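Local coordinates for SnoaL-like domain-containing protein (Catenulispora acidiphila, PDB 4H3U), which is of uncertain function, but has a ketosteroid isomerase-like (SnoaL-like) fold and may take part in trimethylamine metabolism, at residues A[29-34]-A[99-104]; A[107-112]-A[145-150]; A[121-126]-A[133-138]. All coordinates share one frame; numbering follows the deposited sequence. Where two conformers were deposited one is given.

Interaction 1: residues A[29-34]-A[99-104]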
ATOM      1  N   GLU A  29       3.923  12.866  16.382  1.00 11.83           N
ATOM      2  CA  GLU A  29       3.761  12.048  17.565  1.00 13.05           C
ATOM      3  C   GLU A  29       2.711  10.930  17.357  1.00  9.99           C
ATOM      4  O   GLU A  29       2.862   9.872  17.934  1.00 10.61           O
ATOM      5  CB  GLU A  29       3.464  12.956  18.769  1.00 16.77           C
ATOM      6  CG  GLU A  29       4.660  13.892  19.074  1.00 16.68           C
ATOM      7  CD  GLU A  29       5.948  13.156  19.506  1.00 20.64           C
ATOM      8  OE1 GLU A  29       5.903  12.231  20.361  1.00 26.74           O
ATOM      9  OE2 GLU A  29       7.048  13.541  19.028  1.00 28.36           O
ATOM     10  N   ILE A  30       1.651  11.218  16.595  1.00 10.21           N
ATOM     11  CA  ILE A  30       0.616  10.221  16.362  1.00  9.74           C
ATOM     12  C   ILE A  30       1.192   8.979  15.672  1.00  8.81           C
ATOM     13  O   ILE A  30       0.741   7.851  15.925  1.00  8.89           O
ATOM     14  CB  ILE A  30      -0.592  10.807  15.582  1.00 11.33           C
ATOM     15  CG1 ILE A  30      -1.773   9.842  15.588  1.00 12.01           C
ATOM     16  CG2 ILE A  30      -0.247  11.152  14.150  1.00 11.71           C
ATOM     17  CD1 ILE A  30      -2.285   9.450  16.940  1.00 14.81           C
ATOM     18  N   VAL A  31       2.194   9.186  14.807  1.00  8.20           N
ATOM     19  CA  VAL A  31       2.863   8.079  14.135  1.00  8.16           C
ATOM     20  C   VAL A  31       3.649   7.242  15.148  1.00  7.66           C
ATOM     21  O   VAL A  31       3.593   6.010  15.139  1.00  7.91           O
ATOM     22  CB  VAL A  31       3.711   8.562  12.996  1.00  8.73           C
ATOM     23  CG1 VAL A  31       4.492   7.446  12.356  1.00  9.11           C
ATOM     24  CG2 VAL A  31       2.819   9.260  11.947  1.00  9.08           C
ATOM     25  N   THR A  32       4.414   7.918  16.005  1.00  7.91           N
ATOM     26  CA  THR A  32       5.179   7.212  17.032  1.00  8.81           C
ATOM     27  C   THR A  32       4.221   6.436  17.951  1.00  8.52           C
ATOM     28  O   THR A  32       4.512   5.291  18.308  1.00  9.04           O
ATOM     29  CB  THR A  32       6.037   8.228  17.802  1.00  9.72           C
ATOM     30  OG1 THR A  32       6.855   8.900  16.854  1.00 11.46           O
ATOM     31  CG2 THR A  32       6.852   7.577  18.878  1.00 10.88           C
ATOM     32  N   ALA A  33       3.084   7.031  18.309  1.00  7.82           N
ATOM     33  CA  ALA A  33       2.115   6.394  19.176  1.00  9.26           C
ATOM     34  C   ALA A  33       1.496   5.167  18.508  1.00  8.51           C
ATOM     35  O   ALA A  33       1.287   4.131  19.124  1.00  8.83           O
ATOM     36  CB  ALA A  33       1.028   7.348  19.614  1.00  9.42           C
ATOM     37  N   TRP A  34       1.184   5.292  17.224  1.00  8.15           N
ATOM     38  CA  TRP A  34       0.607   4.188  16.436  1.00  8.11           C
ATOM     39  C   TRP A  34       1.585   3.003  16.375  1.00  7.79           C
ATOM     40  O   TRP A  34       1.190   1.858  16.595  1.00  7.93           O
ATOM     41  CB  TRP A  34       0.228   4.745  15.065  1.00  8.32           C
ATOM     42  CG  TRP A  34      -0.155   3.741  14.016  1.00  7.82           C
ATOM     43  CD1 TRP A  34      -1.422   3.308  13.701  1.00  8.19           C
ATOM     44  CD2 TRP A  34       0.725   3.116  13.057  1.00  7.61           C
ATOM     45  NE1 TRP A  34      -1.365   2.424  12.649  1.00  8.77           N
ATOM     46  CE2 TRP A  34      -0.074   2.334  12.207  1.00  8.05           C
ATOM     47  CE3 TRP A  34       2.086   3.204  12.792  1.00  8.24           C
ATOM     48  CZ2 TRP A  34       0.453   1.636  11.144  1.00  8.97           C
ATOM     49  CZ3 TRP A  34       2.607   2.515  11.723  1.00  9.24           C
ATOM     50  CH2 TRP A  34       1.791   1.736  10.915  1.00  9.84           C
ATOM     51  N   VAL A  99      -1.670  12.016   6.986  1.00  8.49           N
ATOM     52  CA  VAL A  99      -0.343  11.568   7.359  1.00  8.41           C
ATOM     53  C   VAL A  99      -0.065  10.273   6.567  1.00  8.17           C
ATOM     54  O   VAL A  99      -0.887   9.364   6.507  1.00 10.99           O
ATOM     55  CB  VAL A  99      -0.249  11.296   8.877  1.00 10.47           C
ATOM     56  CG1 VAL A  99       1.104  10.757   9.255  1.00 13.57           C
ATOM     57  CG2 VAL A  99      -0.561  12.551   9.686  1.00 12.74           C
ATOM     58  N   THR A 100       1.121  10.224   5.981  1.00  6.88           N
ATOM     59  CA  THR A 100       1.602   9.038   5.301  1.00  7.05           C
ATOM     60  C   THR A 100       2.736   8.435   6.096  1.00  6.63           C
ATOM     61  O   THR A 100       3.669   9.157   6.497  1.00  7.96           O
ATOM     62  CB  THR A 100       2.062   9.382   3.891  1.00  8.17           C
ATOM     63  OG1 THR A 100       0.990   9.974   3.183  1.00  9.66           O
ATOM     64  CG2 THR A 100       2.610   8.161   3.176  1.00 10.01           C
ATOM     65  N   ILE A 101       2.668   7.116   6.302  1.00  7.22           N
ATOM     66  CA  ILE A 101       3.674   6.392   7.031  1.00  7.21           C
ATOM     67  C   ILE A 101       4.293   5.325   6.160  1.00  7.79           C
ATOM     68  O   ILE A 101       3.570   4.516   5.583  1.00  8.54           O
ATOM     69  CB  ILE A 101       3.074   5.710   8.268  1.00  8.41           C
ATOM     70  CG1 ILE A 101       2.324   6.677   9.175  1.00  9.79           C
ATOM     71  CG2 ILE A 101       4.162   4.986   9.062  1.00  9.57           C
ATOM     72  CD1 ILE A 101       1.483   6.019  10.241  1.00  9.89           C
ATOM     73  N   GLU A 102       5.615   5.327   6.050  1.00  7.53           N
ATOM     74  CA  GLU A 102       6.358   4.225   5.467  1.00  8.02           C
ATOM     75  C   GLU A 102       6.955   3.474   6.685  1.00  7.90           C
ATOM     76  O   GLU A 102       7.736   4.034   7.475  1.00  9.45           O
ATOM     77  CB  GLU A 102       7.465   4.696   4.544  1.00  9.40           C
ATOM     78  CG  GLU A 102       6.906   5.369   3.330  1.00 10.30           C
ATOM     79  CD  GLU A 102       7.919   5.769   2.278  1.00 12.96           C
ATOM     80  OE1 GLU A 102       8.789   4.925   1.930  1.00 15.28           O
ATOM     81  OE2 GLU A 102       7.795   6.902   1.733  1.00 15.83           O
ATOM     82  N   ALA A 103       6.559   2.224   6.860  1.00  8.82           N
ATOM     83  CA  ALA A 103       6.970   1.415   7.997  1.00  9.21           C
ATOM     84  C   ALA A 103       7.432   0.076   7.557  1.00  8.80           C
ATOM     85  O   ALA A 103       7.380  -0.269   6.374  1.00  9.51           O
ATOM     86  CB  ALA A 103       5.793   1.239   8.940  1.00 11.64           C
ATOM     87  N   VAL A 104       7.968  -0.689   8.512  1.00  8.86           N
ATOM     88  CA  VAL A 104       8.249  -2.111   8.318  1.00  9.42           C
ATOM     89  C   VAL A 104       7.407  -2.852   9.339  1.00  9.23           C
ATOM     90  O   VAL A 104       7.454  -2.569  10.528  1.00 10.53           O
ATOM     91  CB  VAL A 104       9.747  -2.470   8.483  1.00 10.79           C
ATOM     92  CG1 VAL A 104       9.976  -3.975   8.355  1.00 12.11           C
ATOM     93  CG2 VAL A 104      10.570  -1.729   7.455  1.00 12.68           C
TER

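Interaction 2: residues A[107-112]-A[145-150]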
ATOM      1  N   GLY A 107       6.788  -9.962  12.130  1.00  8.05           N
ATOM      2  CA  GLY A 107       6.266 -10.880  13.141  1.00  8.02           C
ATOM      3  C   GLY A 107       6.505 -12.311  12.683  1.00  7.38           C
ATOM      4  O   GLY A 107       7.214 -12.547  11.724  1.00  7.48           O
ATOM      5  N   HIS A 108       5.880 -13.236  13.387  1.00  7.19           N
ATOM      6  CA  HIS A 108       6.006 -14.650  13.040  1.00  6.70           C
ATOM      7  C   HIS A 108       4.619 -15.283  13.200  1.00  6.57           C
ATOM      8  O   HIS A 108       4.143 -15.494  14.321  1.00  8.10           O
ATOM      9  CB  HIS A 108       7.077 -15.346  13.888  1.00  6.80           C
ATOM     10  CG  HIS A 108       7.409 -16.739  13.444  1.00  6.72           C
ATOM     11  ND1 HIS A 108       8.569 -17.385  13.883  1.00  7.79           N
ATOM     12  CD2 HIS A 108       6.778 -17.572  12.594  1.00  6.90           C
ATOM     13  CE1 HIS A 108       8.592 -18.565  13.316  1.00  6.81           C
ATOM     14  NE2 HIS A 108       7.518 -18.726  12.555  1.00  7.30           N
ATOM     15  N   ILE A 109       3.965 -15.579  12.079  1.00  7.19           N
ATOM     16  CA  ILE A 109       2.652 -16.197  12.106  1.00  7.77           C
ATOM     17  C   ILE A 109       2.767 -17.501  12.899  1.00  8.41           C
ATOM     18  O   ILE A 109       3.629 -18.352  12.588  1.00  8.08           O
ATOM     19  CB  ILE A 109       2.163 -16.463  10.670  1.00  8.67           C
ATOM     20  CG1 ILE A 109       1.933 -15.127   9.938  1.00  9.12           C
ATOM     21  CG2 ILE A 109       0.885 -17.283  10.662  1.00 10.04           C
ATOM     22  CD1 ILE A 109       1.745 -15.243   8.448  1.00 10.79           C
ATOM     23  N   LYS A 110       1.928 -17.680  13.903  1.00  9.30           N
ATOM     24  CA  LYS A 110       2.077 -18.834  14.795  1.00 10.13           C
ATOM     25  C   LYS A 110       1.853 -20.108  13.992  1.00 10.64           C
ATOM     26  O   LYS A 110       0.830 -20.267  13.275  1.00 12.85           O
ATOM     27  CB  LYS A 110       1.140 -18.733  15.996  1.00 11.14           C
ATOM     28  CG  LYS A 110       1.341 -17.487  16.823  1.00 12.77           C
ATOM     29  CD  LYS A 110       0.483 -17.455  18.070  1.00 12.36           C
ATOM     30  CE  LYS A 110       0.542 -16.086  18.718  1.00 15.57           C
ATOM     31  NZ  LYS A 110      -0.294 -15.989  19.934  1.00 22.22           N
ATOM     32  N   GLY A 111       2.794 -21.052  14.125  1.00 11.60           N
ATOM     33  CA  GLY A 111       2.780 -22.323  13.396  1.00 11.99           C
ATOM     34  C   GLY A 111       3.460 -22.293  12.017  1.00 12.75           C
ATOM     35  O   GLY A 111       3.650 -23.354  11.408  1.00 15.31           O
ATOM     36  N   ALA A 112       3.794 -21.112  11.485  1.00  9.30           N
ATOM     37  CA  ALA A 112       4.456 -21.018  10.164  1.00  8.19           C
ATOM     38  C   ALA A 112       5.919 -21.359  10.312  1.00  7.19           C
ATOM     39  O   ALA A 112       6.526 -21.107  11.375  1.00  7.32           O
ATOM     40  CB  ALA A 112       4.354 -19.587   9.615  1.00  8.37           C
ATOM     41  N   ALA A 145       5.431 -15.829   1.496  1.00  8.58           N
ATOM     42  CA  ALA A 145       6.657 -16.433   0.982  1.00  9.08           C
ATOM     43  C   ALA A 145       7.773 -16.417   2.053  1.00  8.00           C
ATOM     44  O   ALA A 145       8.428 -17.437   2.262  1.00  9.24           O
ATOM     45  CB  ALA A 145       7.118 -15.731  -0.290  1.00 10.54           C
ATOM     46  N   GLN A 146       7.969 -15.266   2.706  1.00  7.66           N
ATOM     47  CA  GLN A 146       8.989 -15.202   3.733  1.00  7.57           C
ATOM     48  C   GLN A 146       8.721 -16.225   4.835  1.00  7.08           C
ATOM     49  O   GLN A 146       9.660 -16.686   5.481  1.00  8.42           O
ATOM     50  CB  GLN A 146       9.090 -13.796   4.321  1.00  8.43           C
ATOM     51  CG  GLN A 146       9.764 -12.807   3.412  1.00  8.34           C
ATOM     52  CD  GLN A 146       9.840 -11.479   4.128  1.00  8.09           C
ATOM     53  OE1 GLN A 146      10.307 -11.389   5.270  1.00  8.07           O
ATOM     54  NE2 GLN A 146       9.449 -10.421   3.450  1.00 11.32           N
ATOM     55  N   SER A 147       7.431 -16.398   5.118  1.00  7.77           N
ATOM     56  CA  SER A 147       6.986 -17.266   6.219  1.00  7.19           C
ATOM     57  C   SER A 147       7.062 -18.745   5.916  1.00  7.21           C
ATOM     58  O   SER A 147       6.849 -19.564   6.809  1.00  8.23           O
ATOM     59  CB  SER A 147       5.518 -16.961   6.596  1.00  7.66           C
ATOM     60  OG  SER A 147       5.344 -15.617   7.056  1.00  8.61           O
ATOM     61  N   GLY A 148       7.335 -19.089   4.660  1.00  7.61           N
ATOM     62  CA  GLY A 148       7.363 -20.470   4.232  1.00  8.16           C
ATOM     63  C   GLY A 148       5.979 -21.074   4.127  1.00  8.41           C
ATOM     64  O   GLY A 148       5.846 -22.295   4.199  1.00 10.88           O
ATOM     65  N   LEU A 149       4.966 -20.252   3.873  1.00  8.75           N
ATOM     66  CA  LEU A 149       3.593 -20.693   3.733  1.00  9.19           C
ATOM     67  C   LEU A 149       3.206 -20.713   2.282  1.00 12.34           C
ATOM     68  O   LEU A 149       3.783 -19.988   1.459  1.00 13.42           O
ATOM     69  CB  LEU A 149       2.645 -19.742   4.462  1.00 10.75           C
ATOM     70  CG  LEU A 149       2.772 -19.749   5.991  1.00 10.58           C
ATOM     71  CD1 LEU A 149       1.980 -18.598   6.590  1.00 12.70           C
ATOM     72  CD2 LEU A 149       2.353 -21.093   6.546  1.00 12.31           C
ATOM     73  N   PRO A 150       2.203 -21.538   1.931  1.00 14.51           N
ATOM     74  CA  PRO A 150       1.747 -21.614   0.550  1.00 15.98           C
ATOM     75  C   PRO A 150       1.182 -20.275   0.080  1.00 16.41           C
ATOM     76  O   PRO A 150       0.613 -19.531   0.883  1.00 16.64           O
ATOM     77  CB  PRO A 150       0.643 -22.664   0.602  1.00 17.60           C
ATOM     78  CG  PRO A 150       0.886 -23.472   1.817  1.00 21.37           C
ATOM     79  CD  PRO A 150       1.489 -22.514   2.785  1.00 16.38           C
TER
HETATM   80  O   HOH W   1       5.523 -15.748   9.755  1.00 12.21           O

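Interaction 3: residues A[121-126]-A[133-138]. With CD (cadmium ion), chain D.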
ATOM      1  N   ALA A 121       2.758   0.601   3.796  1.00  7.76           N
ATOM      2  CA  ALA A 121       2.320   2.014   3.622  1.00  7.34           C
ATOM      3  C   ALA A 121       1.032   2.149   4.409  1.00  6.63           C
ATOM      4  O   ALA A 121       0.057   1.427   4.152  1.00  8.41           O
ATOM      5  CB  ALA A 121       2.127   2.352   2.141  1.00  8.73           C
ATOM      6  N   THR A 122       0.987   3.100   5.332  1.00  6.97           N
ATOM      7  CA  THR A 122      -0.203   3.395   6.092  1.00  7.45           C
ATOM      8  C   THR A 122      -0.599   4.849   5.881  1.00  7.40           C
ATOM      9  O   THR A 122       0.212   5.777   5.972  1.00  8.12           O
ATOM     10  CB  THR A 122       0.006   3.102   7.584  1.00  8.24           C
ATOM     11  OG1 THR A 122       0.162   1.683   7.746  1.00  8.58           O
ATOM     12  CG2 THR A 122      -1.126   3.623   8.466  1.00  8.60           C
ATOM     13  N   LEU A 123      -1.859   5.022   5.531  1.00  7.18           N
ATOM     14  CA  LEU A 123      -2.437   6.360   5.285  1.00  7.37           C
ATOM     15  C   LEU A 123      -3.370   6.665   6.432  1.00  7.27           C
ATOM     16  O   LEU A 123      -4.379   5.958   6.628  1.00  8.18           O
ATOM     17  CB  LEU A 123      -3.209   6.367   3.973  1.00  7.72           C
ATOM     18  CG  LEU A 123      -2.453   5.857   2.750  1.00 10.51           C
ATOM     19  CD1 LEU A 123      -3.258   6.055   1.486  1.00 11.10           C
ATOM     20  CD2 LEU A 123      -1.070   6.436   2.580  1.00 13.16           C
ATOM     21  N   LEU A 124      -3.083   7.769   7.147  1.00  7.61           N
ATOM     22  CA  LEU A 124      -3.967   8.206   8.206  1.00  7.45           C
ATOM     23  C   LEU A 124      -4.661   9.516   7.815  1.00  8.74           C
ATOM     24  O   LEU A 124      -4.061  10.367   7.145  1.00 10.40           O
ATOM     25  CB  LEU A 124      -3.193   8.506   9.500  1.00  8.13           C
ATOM     26  CG  LEU A 124      -2.315   7.433  10.089  1.00  8.34           C
ATOM     27  CD1 LEU A 124      -1.699   7.915  11.402  1.00  9.61           C
ATOM     28  CD2 LEU A 124      -3.099   6.140  10.291  1.00  8.59           C
ATOM     29  N   ARG A 125      -5.878   9.678   8.262  1.00  8.91           N
ATOM     30  CA  ARG A 125      -6.534  10.971   8.312  1.00  8.80           C
ATOM     31  C   ARG A 125      -6.747  11.267   9.783  1.00  9.23           C
ATOM     32  O   ARG A 125      -7.162  10.399  10.541  1.00  9.27           O
ATOM     33  CB  ARG A 125      -7.822  10.998   7.566  1.00 10.29           C
ATOM     34  CG  ARG A 125      -8.388  12.394   7.431  1.00 19.75           C
ATOM     35  CD  ARG A 125      -9.627  12.436   6.542  1.00 25.28           C
ATOM     36  NE  ARG A 125      -9.267  11.816   5.272  1.00 38.19           N
ATOM     37  CZ  ARG A 125      -9.613  10.599   4.848  1.00 45.92           C
ATOM     38  NH1 ARG A 125      -9.096  10.175   3.707  1.00 34.29           N
ATOM     39  NH2 ARG A 125     -10.460   9.813   5.519  1.00 53.58           N
ATOM     40  N   THR A 126      -6.448  12.500  10.181  1.00 10.25           N
ATOM     41  CA  THR A 126      -6.503  12.898  11.613  1.00  9.76           C
ATOM     42  C   THR A 126      -7.387  14.125  11.818  1.00 12.28           C
ATOM     43  O   THR A 126      -7.734  14.853  10.877  1.00 13.46           O
ATOM     44  CB  THR A 126      -5.110  13.265  12.146  1.00 12.87           C
ATOM     45  OG1 THR A 126      -4.601  14.413  11.435  1.00 15.08           O
ATOM     46  CG2 THR A 126      -4.186  12.065  11.988  1.00 14.25           C
ATOM     47  N   SER A 133      -9.280   7.867  10.145  0.50  7.68           N
ATOM     48  CA  SER A 133      -9.130   6.781   9.176  0.50  7.70           C
ATOM     49  C   SER A 133      -7.694   6.259   9.170  0.50  6.94           C
ATOM     50  O   SER A 133      -6.753   7.028   9.213  0.50  7.69           O
ATOM     51  CB  SER A 133      -9.480   7.287   7.751  0.50  8.69           C
ATOM     52  OG  SER A 133      -9.149   6.346   6.751  0.50  8.56           O
ATOM     53  N   ASP A 134      -7.569   4.928   9.147  1.00  7.51           N
ATOM     54  CA  ASP A 134      -6.285   4.272   8.929  1.00  7.42           C
ATOM     55  C   ASP A 134      -6.507   3.252   7.794  1.00  7.25           C
ATOM     56  O   ASP A 134      -7.455   2.453   7.855  1.00  7.96           O
ATOM     57  CB  ASP A 134      -5.848   3.539  10.208  1.00  7.27           C
ATOM     58  CG  ASP A 134      -4.518   2.805  10.114  1.00  7.60           C
ATOM     59  OD1 ASP A 134      -4.386   2.031   9.110  1.00  8.11           O
ATOM     60  OD2 ASP A 134      -3.713   2.907  11.032  1.00  8.66           O
ATOM     61  N   GLN A 135      -5.663   3.289   6.783  1.00  6.74           N
ATOM     62  CA  GLN A 135      -5.565   2.246   5.752  1.00  6.96           C
ATOM     63  C   GLN A 135      -4.135   1.709   5.773  1.00  7.32           C
ATOM     64  O   GLN A 135      -3.189   2.466   5.631  1.00  8.03           O
ATOM     65  CB  GLN A 135      -5.818   2.826   4.392  1.00  7.97           C
ATOM     66  CG  GLN A 135      -7.194   3.400   4.195  1.00  9.27           C
ATOM     67  CD  GLN A 135      -7.298   3.991   2.821  1.00 10.13           C
ATOM     68  OE1 GLN A 135      -7.191   3.256   1.819  1.00 12.16           O
ATOM     69  NE2 GLN A 135      -7.377   5.301   2.740  1.00 12.37           N
ATOM     70  N   ASP A 136      -4.011   0.366   5.841  1.00  7.01           N
ATOM     71  CA  ASP A 136      -2.724  -0.322   5.783  1.00  7.07           C
ATOM     72  C   ASP A 136      -2.614  -1.111   4.479  1.00  7.40           C
ATOM     73  O   ASP A 136      -3.545  -1.836   4.124  1.00  7.91           O
ATOM     74  CB  ASP A 136      -2.499  -1.304   6.929  1.00  7.40           C
ATOM     75  CG  ASP A 136      -2.490  -0.699   8.307  1.00  8.32           C
ATOM     76  OD1 ASP A 136      -2.333   0.546   8.440  1.00  8.14           O
ATOM     77  OD2 ASP A 136      -2.576  -1.493   9.281  1.00  8.66           O
ATOM     78  N   TYR A 137      -1.495  -0.957   3.784  1.00  7.43           N
ATOM     79  CA  TYR A 137      -1.143  -1.689   2.552  1.00  7.56           C
ATOM     80  C   TYR A 137       0.222  -2.334   2.710  1.00  7.68           C
ATOM     81  O   TYR A 137       1.161  -1.711   3.150  1.00  8.74           O
ATOM     82  CB  TYR A 137      -1.073  -0.726   1.362  1.00  8.87           C
ATOM     83  CG  TYR A 137      -2.290   0.016   0.984  1.00  8.36           C
ATOM     84  CD1 TYR A 137      -3.077  -0.413  -0.117  1.00  9.59           C
ATOM     85  CD2 TYR A 137      -2.717   1.170   1.658  1.00  9.37           C
ATOM     86  CE1 TYR A 137      -4.172   0.318  -0.533  1.00 10.57           C
ATOM     87  CE2 TYR A 137      -3.821   1.876   1.243  1.00  9.05           C
ATOM     88  CZ  TYR A 137      -4.580   1.419   0.153  1.00 10.16           C
ATOM     89  OH  TYR A 137      -5.704   2.103  -0.278  1.00 13.09           O
ATOM     90  N   TYR A 138       0.332  -3.619   2.268  1.00  7.92           N
ATOM     91  CA  TYR A 138       1.588  -4.345   2.311  1.00  7.64           C
ATOM     92  C   TYR A 138       1.451  -5.571   1.435  1.00  7.10           C
ATOM     93  O   TYR A 138       0.325  -5.975   1.085  1.00  7.26           O
ATOM     94  CB  TYR A 138       2.084  -4.694   3.724  1.00  7.82           C
ATOM     95  CG  TYR A 138       1.103  -5.436   4.600  1.00  8.31           C
ATOM     96  CD1 TYR A 138       1.083  -6.821   4.689  1.00  8.72           C
ATOM     97  CD2 TYR A 138       0.129  -4.732   5.300  1.00 10.04           C
ATOM     98  CE1 TYR A 138       0.146  -7.457   5.492  1.00  9.38           C
ATOM     99  CE2 TYR A 138      -0.801  -5.357   6.108  1.00 10.30           C
ATOM    100  CZ  TYR A 138      -0.797  -6.742   6.195  1.00  9.37           C
ATOM    101  OH  TYR A 138      -1.704  -7.391   7.008  1.00 10.95           O
TER
HETATM  102 CD    CD D 202      -0.721  -5.358  -1.017  0.90  9.29          CD
HETATM  103  O   HOH W   2      -6.854   6.792   5.480  1.00 13.79           O

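Interaction 1: residues A[29-34]-A[99-104]
V31 points toward strand segment 99-104 and makes the tightest meeting: its CG2 lies 3.5 Å from V99 CG1, the two valines crossing at a slant. V31 and I101 reach toward each other tip to tip, with V31 CG2 3.8 Å from I101 CG1. Short, branched side chains suit this spot, where the axes of segments 29-34 and 99-104 come within 10.0 Å.

A turn further along the helix, W34 carries the second half of the contact. Its CG is anti to the backbone N (chi1 170°), which swings the indole out over the strand. I101 CD1 sits over one face of the ring in a CH-pi contact, 4.0 Å from the centroid of the W34 six-membered ring and 17° off its normal. A103 CB meets the edge instead, near the ring plane, at 4.4 Å from W34 CZ3; an alanine leaves room for so broad a neighbour. W34 NE1 makes a weak hydrogen bond to D134 OD2, and W38 packs edge-to-face against the ring.

The axes of the two segments cross at -44°, and the N-terminal helix thus lies aslant on the curved sheet with V31, W34 and I101 at the interface, an arrangement characteristic of the ketosteroid isomerase-like alpha+beta cone.

Interaction 2: residues A[107-112]-A[145-150]
S147 OG links the end of helix 140-147 to strand 98-109 through one water: it accepts a hydrogen bond from the water at 2.7 Å, while that water accepts one from I109 N at 2.8 Å. The hydroxyl also bonds to V143 O, one turn back in its own helix. With OG beside the backbone N (chi1 -62°), a small serine can serve its own helix and still reach the water, which satisfies the I109 amide in a buried place.

Around this bridge the contact is apolar. I109 CD1 meets L149 CD1 at 3.8 Å, the two chains slanting across one another, and the same I109 CD1 lies 3.9 Å from S147 OG. A112 CB faces the fork of L149, being 4.0 Å from L149 CG, and also rests 3.8 Å from S147 O; a methyl fits here because A112 and S147 bring their backbones so close. Were L149 cut back to an alanine, I109 CD1 and A112 CB would probably be left facing a gap.

Two turns shape the partners. I109 to A112 form a type II beta turn, with G111 at the positive phi that suits glycine. H108 NE2 straps the turn by bonding to A112 O at 2.8 Å, the oxygen lying near the imidazole plane while the donor stands above the carbonyl plane. On the other side G148, also at positive phi, ends the helix in a Schellman motif and sends L149 back toward the turn.

F116 of strand 116-127 touches both I109 and S147, V143 and L144 of helix 140-147 pack on I109 and L149 respectively, and W153 adds to the cover of I109, so the C-terminal helix end is tucked against the far end of strand 98-109.

Interaction 3: residues A[121-126]-A[133-138]
Backbone hydrogen bonds hold A121-R125 to S133-Y137 as antiparallel strands of one hairpin. A121 with Y137 and L123 with Q135 are each joined in both directions, as in L123 N to Q135 O at 2.9 Å; R125 with S133 has one sound bond and one weak one, S133 N to R125 O at 3.3 Å.

The polar side-chain contact is made by T122 and D136, which lie side by side. T122 OG1 lies beside its backbone N (chi1 -67°), which turns the hydroxyl to D136 OD1; it donates at 2.8 Å from above the carboxylate plane. Threonine suits this place, with a donor on one branch and a methyl on the other. D134 OD1 is 2.6 Å from D136 OD1.

On the opposite face, Y137 OH donates to Q135 OE1 at 2.8 Å. A water gives a hydrogen bond to L123 O, accepts a longer one from Q135 NE2 and sits 2.7 Å from S133 OG.

Apolar contact comes from L123 CD1, 4.2 Å from Y137 CE2. Separately, the L124 CD2 methyl packs alongside the D134 carboxylate, 3.4 Å from D134 OD2.

At the strand end, Y138 O binds a cadmium ion shared with Y138 O of the second subunit. The face of T122, D134 and D136 thus buries polar groups that have partners, D136 being gripped at OD1 by T122 OG1 and at OD2 by Y56 OH.

How the interactions relate
The three contacts are spread along one curved mixed sheet. Interactions 1 and 3 lie close, with centres about 9 Å apart, because strands 98-109 and 116-127 are neighbours joined by backbone hydrogen bonds; both also touch the second subunit. Interaction 2 is remote, its centre about 25 Å from that of interaction 1 and about 24 Å from that of interaction 3, at the other end of strand 98-109. Along the chain interaction 1 closes before the other two open, and the hairpin of interaction 3 is nested inside the loop closed by interaction 2. The sheet is thus packed by the N-terminal helix near one end and the C-terminal helix near the other, with the hairpin beside the first of these.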